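Local coordinates for protein interferon alpha/beta receptor 1 (Mus musculus, PDB 3WCY) that pairs with a second receptor subunit to bind type I interferons at the cell surface and start JAK-STAT signalling inside the cell, at residues V11-D16 and F97-M102; T67-K72 and G127-L132; V323-Q328 and P357-K362. All blocks are in the same frame, centred on the assembly; numbering follows the deposited sequence.

Interaction 1 (V11-D16 and F97-M102)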
ATOM      1  N   VAL A  11     -18.169  26.901 -13.924  1.00132.99           N
ATOM      2  CA  VAL A  11     -16.768  27.023 -13.516  1.00130.52           C
ATOM      3  C   VAL A  11     -16.010  25.695 -13.713  1.00129.63           C
ATOM      4  O   VAL A  11     -16.410  24.663 -13.159  1.00127.70           O
ATOM      5  CB  VAL A  11     -16.608  27.629 -12.083  1.00134.67           C
ATOM      6  CG1 VAL A  11     -17.355  26.816 -11.018  1.00133.92           C
ATOM      7  CG2 VAL A  11     -15.138  27.816 -11.701  1.00132.74           C
ATOM      8  N   TYR A  12     -14.931  25.732 -14.521  1.00123.60           N
ATOM      9  CA  TYR A  12     -14.103  24.556 -14.769  1.00120.76           C
ATOM     10  C   TYR A  12     -12.919  24.542 -13.818  1.00120.74           C
ATOM     11  O   TYR A  12     -12.226  25.552 -13.665  1.00120.00           O
ATOM     12  CB  TYR A  12     -13.645  24.463 -16.237  1.00122.41           C
ATOM     13  CG  TYR A  12     -12.937  23.164 -16.572  1.00122.52           C
ATOM     14  CD1 TYR A  12     -13.657  22.010 -16.869  1.00124.69           C
ATOM     15  CD2 TYR A  12     -11.547  23.090 -16.596  1.00121.58           C
ATOM     16  CE1 TYR A  12     -13.012  20.814 -17.182  1.00124.01           C
ATOM     17  CE2 TYR A  12     -10.892  21.896 -16.896  1.00121.02           C
ATOM     18  CZ  TYR A  12     -11.628  20.760 -17.187  1.00129.11           C
ATOM     19  OH  TYR A  12     -10.984  19.583 -17.484  1.00129.58           O
ATOM     20  N   ILE A  13     -12.713  23.398 -13.152  1.00114.78           N
ATOM     21  CA  ILE A  13     -11.622  23.214 -12.201  1.00112.34           C
ATOM     22  C   ILE A  13     -10.755  22.034 -12.619  1.00112.99           C
ATOM     23  O   ILE A  13     -11.229  20.896 -12.705  1.00112.04           O
ATOM     24  CB  ILE A  13     -12.075  23.107 -10.708  1.00115.11           C
ATOM     25  CG1 ILE A  13     -13.259  24.045 -10.374  1.00117.38           C
ATOM     26  CG2 ILE A  13     -10.883  23.347  -9.763  1.00114.54           C
ATOM     27  CD1 ILE A  13     -14.048  23.659  -9.159  1.00125.67           C
ATOM     28  N   ILE A  14      -9.486  22.327 -12.892  1.00107.74           N
ATOM     29  CA  ILE A  14      -8.469  21.344 -13.242  1.00105.82           C
ATOM     30  C   ILE A  14      -7.388  21.495 -12.169  1.00109.29           C
ATOM     31  O   ILE A  14      -6.577  22.428 -12.228  1.00109.48           O
ATOM     32  CB  ILE A  14      -7.994  21.448 -14.734  1.00108.78           C
ATOM     33  CG1 ILE A  14      -6.940  20.386 -15.103  1.00107.28           C
ATOM     34  CG2 ILE A  14      -7.567  22.857 -15.146  1.00110.46           C
ATOM     35  CD1 ILE A  14      -7.502  19.122 -15.699  1.00112.14           C
ATOM     36  N   ASP A  15      -7.468  20.634 -11.122  1.00104.43           N
ATOM     37  CA  ASP A  15      -6.596  20.640  -9.943  1.00103.32           C
ATOM     38  C   ASP A  15      -6.853  21.963  -9.204  1.00109.13           C
ATOM     39  O   ASP A  15      -7.991  22.207  -8.811  1.00108.74           O
ATOM     40  CB  ASP A  15      -5.109  20.432 -10.319  1.00104.08           C
ATOM     41  CG  ASP A  15      -4.789  19.084 -10.925  1.00111.68           C
ATOM     42  OD1 ASP A  15      -5.602  18.584 -11.732  1.00112.41           O
ATOM     43  OD2 ASP A  15      -3.715  18.542 -10.613  1.00116.88           O
ATOM     44  N   ASP A  16      -5.824  22.821  -9.044  1.00107.90           N
ATOM     45  CA  ASP A  16      -5.946  24.087  -8.319  1.00109.90           C
ATOM     46  C   ASP A  16      -6.135  25.293  -9.247  1.00117.43           C
ATOM     47  O   ASP A  16      -6.123  26.444  -8.796  1.00117.83           O
ATOM     48  CB  ASP A  16      -4.796  24.275  -7.317  1.00111.21           C
ATOM     49  CG  ASP A  16      -4.959  23.427  -6.069  1.00122.61           C
ATOM     50  OD1 ASP A  16      -5.982  23.600  -5.360  1.00123.83           O
ATOM     51  OD2 ASP A  16      -4.069  22.588  -5.802  1.00127.98           O
ATOM     52  N   PHE A  97     -14.055  19.765  -4.335  1.00113.66           N
ATOM     53  CA  PHE A  97     -13.517  18.402  -4.421  1.00111.07           C
ATOM     54  C   PHE A  97     -14.317  17.431  -5.320  1.00113.91           C
ATOM     55  O   PHE A  97     -13.766  16.415  -5.748  1.00111.85           O
ATOM     56  CB  PHE A  97     -13.296  17.833  -3.003  1.00111.63           C
ATOM     57  CG  PHE A  97     -12.688  16.453  -2.895  1.00111.46           C
ATOM     58  CD1 PHE A  97     -11.455  16.168  -3.475  1.00113.33           C
ATOM     59  CD2 PHE A  97     -13.325  15.449  -2.176  1.00112.89           C
ATOM     60  CE1 PHE A  97     -10.893  14.894  -3.371  1.00112.69           C
ATOM     61  CE2 PHE A  97     -12.747  14.183  -2.052  1.00114.11           C
ATOM     62  CZ  PHE A  97     -11.539  13.913  -2.655  1.00111.14           C
ATOM     63  N   TYR A  98     -15.590  17.739  -5.620  1.00112.11           N
ATOM     64  CA  TYR A  98     -16.419  16.886  -6.478  1.00112.83           C
ATOM     65  C   TYR A  98     -16.357  17.295  -7.964  1.00117.23           C
ATOM     66  O   TYR A  98     -16.418  16.430  -8.840  1.00116.62           O
ATOM     67  CB  TYR A  98     -17.883  16.853  -5.993  1.00115.85           C
ATOM     68  CG  TYR A  98     -18.096  16.304  -4.597  1.00117.25           C
ATOM     69  CD1 TYR A  98     -17.908  14.952  -4.320  1.00118.13           C
ATOM     70  CD2 TYR A  98     -18.588  17.114  -3.577  1.00118.93           C
ATOM     71  CE1 TYR A  98     -18.131  14.435  -3.043  1.00118.56           C
ATOM     72  CE2 TYR A  98     -18.836  16.604  -2.300  1.00119.34           C
ATOM     73  CZ  TYR A  98     -18.606  15.262  -2.038  1.00126.20           C
ATOM     74  OH  TYR A  98     -18.840  14.753  -0.780  1.00126.82           O
ATOM     75  N   THR A  99     -16.245  18.602  -8.241  1.00114.64           N
ATOM     76  CA  THR A  99     -16.200  19.137  -9.607  1.00115.74           C
ATOM     77  C   THR A  99     -14.790  19.234 -10.206  1.00117.65           C
ATOM     78  O   THR A  99     -14.662  19.452 -11.418  1.00117.90           O
ATOM     79  CB  THR A  99     -16.961  20.476  -9.706  1.00129.41           C
ATOM     80  OG1 THR A  99     -16.510  21.363  -8.679  1.00129.39           O
ATOM     81  CG2 THR A  99     -18.475  20.302  -9.639  1.00130.55           C
ATOM     82  N   ALA A 100     -13.742  19.080  -9.372  1.00112.04           N
ATOM     83  CA  ALA A 100     -12.341  19.179  -9.806  1.00110.30           C
ATOM     84  C   ALA A 100     -11.856  17.978 -10.617  1.00111.52           C
ATOM     85  O   ALA A 100     -12.070  16.829 -10.224  1.00110.74           O
ATOM     86  CB  ALA A 100     -11.430  19.412  -8.613  1.00109.75           C
ATOM     87  N   HIS A 101     -11.198  18.262 -11.751  1.00106.39           N
ATOM     88  CA  HIS A 101     -10.632  17.272 -12.666  1.00104.53           C
ATOM     89  C   HIS A 101      -9.168  17.026 -12.328  1.00103.74           C
ATOM     90  O   HIS A 101      -8.527  17.865 -11.687  1.00102.96           O
ATOM     91  CB  HIS A 101     -10.734  17.768 -14.119  1.00106.64           C
ATOM     92  CG  HIS A 101     -12.124  17.781 -14.666  1.00111.69           C
ATOM     93  ND1 HIS A 101     -12.600  16.746 -15.450  1.00113.82           N
ATOM     94  CD2 HIS A 101     -13.097  18.710 -14.528  1.00114.91           C
ATOM     95  CE1 HIS A 101     -13.839  17.077 -15.767  1.00114.99           C
ATOM     96  NE2 HIS A 101     -14.183  18.250 -15.234  1.00116.10           N
ATOM     97  N   MET A 102      -8.633  15.892 -12.796  1.00 97.22           N
ATOM     98  CA  MET A 102      -7.242  15.503 -12.587  1.00 94.52           C
ATOM     99  C   MET A 102      -6.399  15.775 -13.829  1.00 96.89           C
ATOM    100  O   MET A 102      -6.658  15.191 -14.889  1.00 97.02           O
ATOM    101  CB  MET A 102      -7.162  14.019 -12.240  1.00 95.64           C
ATOM    102  CG  MET A 102      -7.312  13.736 -10.787  1.00 98.31           C
ATOM    103  SD  MET A 102      -7.633  11.987 -10.530  1.00102.00           S
ATOM    104  CE  MET A 102      -6.071  11.307 -10.960  1.00 97.75           C
TER

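Interaction 2 (T67-K72 and G127-L132)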
ATOM      1  N   THR A  67      -7.876  28.515   0.582  1.00127.92           N
ATOM      2  CA  THR A  67      -9.013  28.014   1.373  1.00126.21           C
ATOM      3  C   THR A  67      -9.194  26.484   1.325  1.00122.77           C
ATOM      4  O   THR A  67      -8.589  25.813   0.484  1.00121.10           O
ATOM      5  CB  THR A  67     -10.304  28.780   1.020  1.00139.73           C
ATOM      6  OG1 THR A  67     -10.387  28.944  -0.400  1.00140.57           O
ATOM      7  CG2 THR A  67     -10.391  30.138   1.719  1.00140.83           C
ATOM      8  N   ASN A  68     -10.029  25.947   2.248  1.00114.71           N
ATOM      9  CA  ASN A  68     -10.344  24.521   2.396  1.00110.67           C
ATOM     10  C   ASN A  68     -11.128  24.013   1.192  1.00110.42           C
ATOM     11  O   ASN A  68     -12.192  24.542   0.875  1.00111.73           O
ATOM     12  CB  ASN A  68     -11.097  24.275   3.718  1.00107.95           C
ATOM     13  CG  ASN A  68     -11.234  22.837   4.179  1.00114.77           C
ATOM     14  OD1 ASN A  68     -11.513  21.906   3.409  1.00 99.66           O
ATOM     15  ND2 ASN A  68     -11.172  22.644   5.488  1.00106.19           N
ATOM     16  N   VAL A  69     -10.582  22.990   0.521  1.00102.29           N
ATOM     17  CA  VAL A  69     -11.146  22.355  -0.676  1.00100.90           C
ATOM     18  C   VAL A  69     -12.325  21.398  -0.387  1.00102.72           C
ATOM     19  O   VAL A  69     -12.917  20.872  -1.331  1.00102.01           O
ATOM     20  CB  VAL A  69     -10.046  21.668  -1.544  1.00103.45           C
ATOM     21  CG1 VAL A  69      -9.023  22.676  -2.072  1.00103.48           C
ATOM     22  CG2 VAL A  69      -9.354  20.533  -0.789  1.00101.57           C
ATOM     23  N   TYR A  70     -12.646  21.151   0.906  1.00 98.34           N
ATOM     24  CA  TYR A  70     -13.710  20.224   1.319  1.00 97.47           C
ATOM     25  C   TYR A  70     -14.937  20.880   1.961  1.00105.49           C
ATOM     26  O   TYR A  70     -15.897  20.174   2.294  1.00105.53           O
ATOM     27  CB  TYR A  70     -13.157  19.152   2.261  1.00 95.47           C
ATOM     28  CG  TYR A  70     -12.031  18.322   1.697  1.00 93.59           C
ATOM     29  CD1 TYR A  70     -10.712  18.559   2.070  1.00 94.23           C
ATOM     30  CD2 TYR A  70     -12.286  17.254   0.841  1.00 93.24           C
ATOM     31  CE1 TYR A  70      -9.672  17.766   1.595  1.00 92.69           C
ATOM     32  CE2 TYR A  70     -11.252  16.464   0.345  1.00 92.50           C
ATOM     33  CZ  TYR A  70      -9.948  16.725   0.726  1.00 97.29           C
ATOM     34  OH  TYR A  70      -8.925  15.950   0.253  1.00 95.85           O
ATOM     35  N   ILE A  71     -14.909  22.212   2.145  1.00104.58           N
ATOM     36  CA  ILE A  71     -16.004  22.978   2.751  1.00106.58           C
ATOM     37  C   ILE A  71     -16.880  23.662   1.671  1.00115.99           C
ATOM     38  O   ILE A  71     -16.620  23.479   0.478  1.00116.65           O
ATOM     39  CB  ILE A  71     -15.480  23.950   3.855  1.00109.38           C
ATOM     40  CG1 ILE A  71     -14.621  25.098   3.277  1.00109.84           C
ATOM     41  CG2 ILE A  71     -14.744  23.182   4.962  1.00108.07           C
ATOM     42  CD1 ILE A  71     -14.390  26.283   4.224  1.00115.97           C
ATOM     43  N   LYS A  72     -17.912  24.435   2.081  1.00115.37           N
ATOM     44  CA  LYS A  72     -18.793  25.152   1.152  1.00117.58           C
ATOM     45  C   LYS A  72     -18.106  26.442   0.687  1.00123.63           C
ATOM     46  O   LYS A  72     -17.714  27.268   1.517  1.00123.61           O
ATOM     47  CB  LYS A  72     -20.160  25.456   1.789  1.00121.99           C
ATOM     48  CG  LYS A  72     -20.940  24.223   2.253  1.00138.56           C
ATOM     49  CD  LYS A  72     -20.874  24.013   3.777  1.00149.61           C
ATOM     50  CE  LYS A  72     -21.997  24.689   4.544  1.00164.00           C
ATOM     51  NZ  LYS A  72     -21.778  26.154   4.703  1.00173.95           N
ATOM     52  N   GLY A 127       0.332  21.732  -4.435  1.00112.88           N
ATOM     53  CA  GLY A 127      -1.037  22.234  -4.364  1.00113.07           C
ATOM     54  C   GLY A 127      -1.835  21.805  -3.152  1.00115.36           C
ATOM     55  O   GLY A 127      -1.263  21.366  -2.147  1.00114.70           O
ATOM     56  N   ASN A 128      -3.175  21.948  -3.238  1.00110.74           N
ATOM     57  CA  ASN A 128      -4.078  21.591  -2.144  1.00109.52           C
ATOM     58  C   ASN A 128      -5.183  20.599  -2.487  1.00110.23           C
ATOM     59  O   ASN A 128      -5.578  19.816  -1.617  1.00110.15           O
ATOM     60  CB  ASN A 128      -4.619  22.822  -1.419  1.00112.52           C
ATOM     61  CG  ASN A 128      -4.144  22.891   0.019  1.00143.63           C
ATOM     62  OD1 ASN A 128      -4.454  22.029   0.854  1.00138.18           O
ATOM     63  ND2 ASN A 128      -3.351  23.900   0.334  1.00138.41           N
ATOM     64  N   MET A 129      -5.679  20.626  -3.737  1.00103.89           N
ATOM     65  CA  MET A 129      -6.739  19.739  -4.220  1.00102.32           C
ATOM     66  C   MET A 129      -6.403  18.255  -4.028  1.00104.26           C
ATOM     67  O   MET A 129      -7.275  17.481  -3.631  1.00104.42           O
ATOM     68  CB  MET A 129      -7.058  20.033  -5.696  1.00104.98           C
ATOM     69  CG  MET A 129      -8.372  19.432  -6.181  1.00108.43           C
ATOM     70  SD  MET A 129      -9.839  20.036  -5.308  1.00113.21           S
ATOM     71  CE  MET A 129      -9.951  21.699  -5.932  1.00111.64           C
ATOM     72  N   TRP A 130      -5.144  17.868  -4.285  1.00 98.48           N
ATOM     73  CA  TRP A 130      -4.714  16.474  -4.173  1.00 96.52           C
ATOM     74  C   TRP A 130      -3.711  16.202  -3.042  1.00 97.61           C
ATOM     75  O   TRP A 130      -3.335  15.047  -2.818  1.00 96.44           O
ATOM     76  CB  TRP A 130      -4.239  15.956  -5.538  1.00 95.20           C
ATOM     77  CG  TRP A 130      -5.177  16.319  -6.651  1.00 97.30           C
ATOM     78  CD1 TRP A 130      -4.980  17.271  -7.606  1.00101.00           C
ATOM     79  CD2 TRP A 130      -6.519  15.840  -6.832  1.00 97.69           C
ATOM     80  NE1 TRP A 130      -6.089  17.365  -8.416  1.00101.41           N
ATOM     81  CE2 TRP A 130      -7.054  16.509  -7.955  1.00102.57           C
ATOM     82  CE3 TRP A 130      -7.317  14.892  -6.165  1.00 98.67           C
ATOM     83  CZ2 TRP A 130      -8.346  16.263  -8.427  1.00102.69           C
ATOM     84  CZ3 TRP A 130      -8.595  14.644  -6.640  1.00101.02           C
ATOM     85  CH2 TRP A 130      -9.095  15.320  -7.762  1.00102.77           C
ATOM     86  N   ALA A 131      -3.351  17.259  -2.281  1.00 92.64           N
ATOM     87  CA  ALA A 131      -2.437  17.247  -1.138  1.00 91.32           C
ATOM     88  C   ALA A 131      -2.764  16.173  -0.091  1.00 94.70           C
ATOM     89  O   ALA A 131      -1.882  15.809   0.692  1.00 95.16           O
ATOM     90  CB  ALA A 131      -2.417  18.617  -0.484  1.00 92.87           C
ATOM     91  N   LEU A 132      -4.021  15.675  -0.073  1.00 89.51           N
ATOM     92  CA  LEU A 132      -4.480  14.627   0.834  1.00 87.86           C
ATOM     93  C   LEU A 132      -4.983  13.391   0.089  1.00 90.23           C
ATOM     94  O   LEU A 132      -5.421  12.434   0.728  1.00 89.17           O
ATOM     95  CB  LEU A 132      -5.558  15.150   1.785  1.00 88.62           C
ATOM     96  CG  LEU A 132      -5.192  16.328   2.682  1.00 94.20           C
ATOM     97  CD1 LEU A 132      -6.405  16.776   3.496  1.00 95.20           C
ATOM     98  CD2 LEU A 132      -3.993  16.002   3.587  1.00 95.42           C
TER

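Interaction 3 (V323-Q328 and P357-K362)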
ATOM      1  N   VAL A 323     -12.883 -33.476   0.346  1.00104.83           N
ATOM      2  CA  VAL A 323     -11.892 -32.961   1.295  1.00102.63           C
ATOM      3  C   VAL A 323     -12.538 -31.864   2.160  1.00105.57           C
ATOM      4  O   VAL A 323     -13.157 -30.945   1.618  1.00104.34           O
ATOM      5  CB  VAL A 323     -10.607 -32.458   0.557  1.00105.09           C
ATOM      6  CG1 VAL A 323      -9.596 -31.864   1.528  1.00103.01           C
ATOM      7  CG2 VAL A 323      -9.956 -33.571  -0.256  1.00106.78           C
ATOM      8  N   TYR A 324     -12.404 -31.969   3.494  1.00102.49           N
ATOM      9  CA  TYR A 324     -12.940 -30.966   4.414  1.00101.22           C
ATOM     10  C   TYR A 324     -11.853 -30.292   5.248  1.00105.84           C
ATOM     11  O   TYR A 324     -11.139 -30.960   5.997  1.00105.20           O
ATOM     12  CB  TYR A 324     -14.059 -31.521   5.320  1.00102.54           C
ATOM     13  CG  TYR A 324     -15.012 -30.439   5.781  1.00102.54           C
ATOM     14  CD1 TYR A 324     -16.279 -30.316   5.223  1.00105.19           C
ATOM     15  CD2 TYR A 324     -14.626 -29.498   6.732  1.00101.44           C
ATOM     16  CE1 TYR A 324     -17.143 -29.290   5.606  1.00105.31           C
ATOM     17  CE2 TYR A 324     -15.469 -28.454   7.104  1.00101.37           C
ATOM     18  CZ  TYR A 324     -16.732 -28.360   6.548  1.00109.12           C
ATOM     19  OH  TYR A 324     -17.570 -27.341   6.938  1.00106.76           O
ATOM     20  N   VAL A 325     -11.766 -28.958   5.140  1.00103.60           N
ATOM     21  CA  VAL A 325     -10.811 -28.132   5.885  1.00102.94           C
ATOM     22  C   VAL A 325     -11.525 -27.549   7.095  1.00108.25           C
ATOM     23  O   VAL A 325     -12.565 -26.910   6.950  1.00107.51           O
ATOM     24  CB  VAL A 325     -10.171 -27.008   5.029  1.00106.01           C
ATOM     25  CG1 VAL A 325      -8.922 -26.462   5.711  1.00104.74           C
ATOM     26  CG2 VAL A 325      -9.847 -27.485   3.619  1.00107.04           C
ATOM     27  N   ASN A 326     -10.971 -27.768   8.283  1.00106.81           N
ATOM     28  CA  ASN A 326     -11.553 -27.256   9.516  1.00106.43           C
ATOM     29  C   ASN A 326     -10.565 -26.311  10.186  1.00114.01           C
ATOM     30  O   ASN A 326      -9.455 -26.740  10.504  1.00113.67           O
ATOM     31  CB  ASN A 326     -11.920 -28.414  10.451  1.00101.61           C
ATOM     32  CG  ASN A 326     -13.137 -29.199  10.030  1.00 99.86           C
ATOM     33  OD1 ASN A 326     -14.275 -28.725  10.125  1.00 86.83           O
ATOM     34  ND2 ASN A 326     -12.930 -30.449   9.626  1.00 87.38           N
ATOM     35  N   CYS A 327     -10.952 -25.028  10.381  1.00113.61           N
ATOM     36  CA  CYS A 327     -10.106 -24.039  11.067  1.00114.54           C
ATOM     37  C   CYS A 327      -9.990 -24.393  12.560  1.00119.61           C
ATOM     38  O   CYS A 327     -10.943 -24.919  13.145  1.00119.35           O
ATOM     39  CB  CYS A 327     -10.621 -22.616  10.863  1.00114.91           C
ATOM     40  SG  CYS A 327     -12.209 -22.264  11.672  1.00119.35           S
ATOM     41  N   GLN A 328      -8.819 -24.127  13.162  1.00116.79           N
ATOM     42  CA  GLN A 328      -8.548 -24.442  14.567  1.00116.94           C
ATOM     43  C   GLN A 328      -8.919 -23.334  15.592  1.00121.70           C
ATOM     44  O   GLN A 328      -8.389 -23.304  16.707  1.00121.25           O
ATOM     45  CB  GLN A 328      -7.132 -25.013  14.751  1.00118.59           C
ATOM     46  CG  GLN A 328      -6.987 -26.429  14.202  1.00131.86           C
ATOM     47  CD  GLN A 328      -6.084 -27.285  15.057  1.00154.89           C
ATOM     48  OE1 GLN A 328      -4.937 -27.571  14.697  1.00150.91           O
ATOM     49  NE2 GLN A 328      -6.589 -27.734  16.205  1.00148.31           N
ATOM     50  N   PRO A 357     -15.327 -24.700   2.816  1.00102.50           N
ATOM     51  CA  PRO A 357     -14.319 -25.718   3.156  1.00101.78           C
ATOM     52  C   PRO A 357     -14.484 -27.055   2.427  1.00104.90           C
ATOM     53  O   PRO A 357     -13.542 -27.845   2.383  1.00104.46           O
ATOM     54  CB  PRO A 357     -14.480 -25.871   4.669  1.00102.88           C
ATOM     55  CG  PRO A 357     -15.828 -25.246   5.007  1.00107.36           C
ATOM     56  CD  PRO A 357     -16.470 -24.763   3.745  1.00103.81           C
ATOM     57  N   GLU A 358     -15.680 -27.314   1.881  1.00101.22           N
ATOM     58  CA  GLU A 358     -15.999 -28.538   1.163  1.00102.65           C
ATOM     59  C   GLU A 358     -15.396 -28.557  -0.257  1.00105.17           C
ATOM     60  O   GLU A 358     -16.025 -28.099  -1.219  1.00104.59           O
ATOM     61  CB  GLU A 358     -17.516 -28.764   1.138  1.00105.40           C
ATOM     62  CG  GLU A 358     -17.976 -29.898   2.026  1.00118.81           C
ATOM     63  CD  GLU A 358     -19.428 -30.273   1.818  1.00144.70           C
ATOM     64  OE1 GLU A 358     -20.292 -29.697   2.514  1.00143.54           O
ATOM     65  OE2 GLU A 358     -19.703 -31.124   0.940  1.00139.68           O
ATOM     66  N   PHE A 359     -14.157 -29.074  -0.361  1.00100.38           N
ATOM     67  CA  PHE A 359     -13.414 -29.255  -1.611  1.00 99.92           C
ATOM     68  C   PHE A 359     -13.778 -30.632  -2.149  1.00103.65           C
ATOM     69  O   PHE A 359     -13.851 -31.586  -1.379  1.00103.96           O
ATOM     70  CB  PHE A 359     -11.896 -29.194  -1.359  1.00100.72           C
ATOM     71  CG  PHE A 359     -11.307 -27.817  -1.175  1.00100.12           C
ATOM     72  CD1 PHE A 359     -10.600 -27.204  -2.202  1.00103.37           C
ATOM     73  CD2 PHE A 359     -11.427 -27.146   0.036  1.00100.25           C
ATOM     74  CE1 PHE A 359     -10.038 -25.933  -2.024  1.00102.43           C
ATOM     75  CE2 PHE A 359     -10.871 -25.875   0.210  1.00101.27           C
ATOM     76  CZ  PHE A 359     -10.183 -25.275  -0.820  1.00 99.38           C
ATOM     77  N   THR A 360     -14.023 -30.737  -3.451  1.00100.12           N
ATOM     78  CA  THR A 360     -14.381 -32.009  -4.066  1.00102.05           C
ATOM     79  C   THR A 360     -13.390 -32.341  -5.181  1.00106.40           C
ATOM     80  O   THR A 360     -13.443 -31.741  -6.261  1.00106.98           O
ATOM     81  CB  THR A 360     -15.877 -32.015  -4.458  1.00110.65           C
ATOM     82  OG1 THR A 360     -16.666 -31.833  -3.278  1.00110.16           O
ATOM     83  CG2 THR A 360     -16.305 -33.298  -5.159  1.00110.97           C
ATOM     84  N   LEU A 361     -12.456 -33.269  -4.900  1.00101.82           N
ATOM     85  CA  LEU A 361     -11.463 -33.687  -5.889  1.00101.51           C
ATOM     86  C   LEU A 361     -12.110 -34.664  -6.847  1.00106.07           C
ATOM     87  O   LEU A 361     -12.310 -35.838  -6.520  1.00106.44           O
ATOM     88  CB  LEU A 361     -10.191 -34.272  -5.248  1.00101.16           C
ATOM     89  CG  LEU A 361      -9.325 -33.303  -4.450  1.00102.67           C
ATOM     90  CD1 LEU A 361      -8.264 -34.039  -3.670  1.00102.74           C
ATOM     91  CD2 LEU A 361      -8.677 -32.298  -5.350  1.00103.84           C
ATOM     92  N   LYS A 362     -12.510 -34.145  -8.013  1.00103.04           N
ATOM     93  CA  LYS A 362     -13.169 -34.934  -9.049  1.00105.28           C
ATOM     94  C   LYS A 362     -12.262 -35.286 -10.228  1.00108.74           C
ATOM     95  O   LYS A 362     -11.271 -34.594 -10.484  1.00106.06           O
ATOM     96  CB  LYS A 362     -14.517 -34.322  -9.483  1.00108.07           C
ATOM     97  CG  LYS A 362     -14.481 -32.864  -9.951  1.00115.31           C
ATOM     98  CD  LYS A 362     -15.854 -32.169  -9.843  1.00122.85           C
ATOM     99  CE  LYS A 362     -16.878 -32.590 -10.881  1.00135.12           C
ATOM    100  NZ  LYS A 362     -17.704 -33.746 -10.427  1.00147.69           N
TER

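Interaction 1 (V11-D16 and F97-M102)
Tyr12 and His101 set their rings nearly parallel (25°) but slid apart, so that they barely overlap, centroids 4.7 Å apart. The phenol brings its CE1 corner over one face of the imidazole, 3.4 Å from His101 CD2, while Tyr12 OH stands above the same ring nearer its rim. Tyr12 holds CG anti to its backbone N (chi1 -172°), and His101 swings CG beside its own N (chi1 -71°), which leaves Ile13 O at the imidazole edge. Behind the rings, His101 N donates to Ile13 O at 2.8 Å and Asp15 N to His101 O at 3.0 Å, so His101 is gripped through both its N-H and its carbonyl. On the opposite face of the strand pair from His101, Ile13 CG2 meets Ala100 CB at 4.1 Å, and Ile13 CD1 reaches Thr99 OG1. Ile14 CD1 lies 3.8 Å from His101 CB, beside the ring pair. The carboxylate of Asp15 turns to the chain beyond, where OD1 accepts from Ser103 N. This is a short parallel pairing of strand 12-14 with the chain leaving helix 96-99, at the end of the first fibronectin type III domain where it passes toward the second.

Interaction 2 (T67-K72 and G127-L132)
Val69 and Tyr70 meet Met129 and Leu132 at the elbow between the first and second fibronectin type III domains, where two loops are joined by apolar side chains and share no hydrogen bond. Val69 points toward the opposite loop. Its CG2 lies 3.9 Å from Asn128 O, and its CG1 is 4.1 Å from Met129 CE. Met129 starts out away from Val69, but its chain bends twice: the bend at chi2 (61°) brings SD to 4.1 Å from Val69 CB, and the one at chi3 (72°) turns CE to Val69 CG1. The same thioether chain rests its CG over one face of the Trp130 ring.

Tyr70 reaches across with its far end. Tyr70 CE1 touches Leu132 CD1 at 3.9 Å, and Tyr70 OH lies 3.8 Å from Leu132 CB, the two side chains slanting past each other. The hydroxyl has a polar partner just beyond, Glu133 OE1, and Phe97 meets the ring edge-to-face. Val69 CG2 covers part of a Tyr70 face, which ties the two apolar patches together. The Tyr70 backbone is set by an Asx turn: its N donates to Asn68 OD1 at 2.8 Å, lying in the plane of that amide carbonyl.

Asp16 OD2 takes the backbone N-H groups of both Asn128 and Met129, a polar clasp beside the apolar contact. Asn68, Tyr70, Ile71 and Leu132 also pack on the other protein chain of the complex, consistent with the interdomain elbow that class II cytokine receptors offer to their ligands.

Interaction 3 (V323-Q328 and P357-K362)
Antiparallel strands 321-326 and 358-361 lie side by side in the three-stranded sheet of the fourth fibronectin type III domain, with Val323 set against Phe359 as a hydrogen-bonded pair and Tyr324 against Glu358 as the non-hydrogen-bonded pair. Val323 N donates to Phe359 O at 2.7 Å and almost straight (173°), and Phe359 N returns a bond to Val323 O at 2.9 Å. A third bond, from Val325 N to Pro357 O, is long and weak.

One face is greasy. Val323 and Phe359 stand CB to CB at 4.0 Å, and Val323 CG2 touches Leu361 CD1. With CG beside its own N (chi1 -78°), Phe359 brings its ring to Val325, where CE2 meets Val325 CG2 at 3.9 Å. Val323, Phe359 and Leu361 pack on Ile339, Tyr337 and Phe341 of strand 337-343, while Val325 lies on Pro310.

The other face carries Tyr324, whose CG is anti to the backbone N (chi1 -154°). Its ring lies alongside Pro357, both side chains pointing the same way, and Pro357 CB sits over a ring face, 4.1 Å from the centroid, in a CH-pi contact. Pro357 CG reaches on to Tyr324 CZ at 3.6 Å, and the methylene CG of Glu358 touches Tyr324 CD1 at 3.6 Å. An alanine in place of Tyr324 would probably leave the proline ring and the Glu358 methylene without their aromatic cover and open a gap beside Pro357.

Past the pairing, Cys327 is joined to Cys332 by a disulfide. With strand 311-316 on its far side, strand 321-326 is the middle strand of the A-B-E sheet of a fibronectin type III sandwich.

Overall arrangement
Interactions 1 and 2 sit together at the membrane-distal end of the receptor, centres 11 Å apart, and touch through Asp15 and Asp16. Interaction 1 pairs strand 12-14 with the short strand that follows helix 96-99 and has an exposed aromatic side; interaction 2 is buried, links first and second domains, and relies on apolar side chains between loops. Interaction 3 lies about 52 Å from the centre of interaction 1, in the fourth domain, with no contact to either. There the paired strands bury one face in the sandwich and expose part of the other, without help from another protein chain, whereas the first two lie near one.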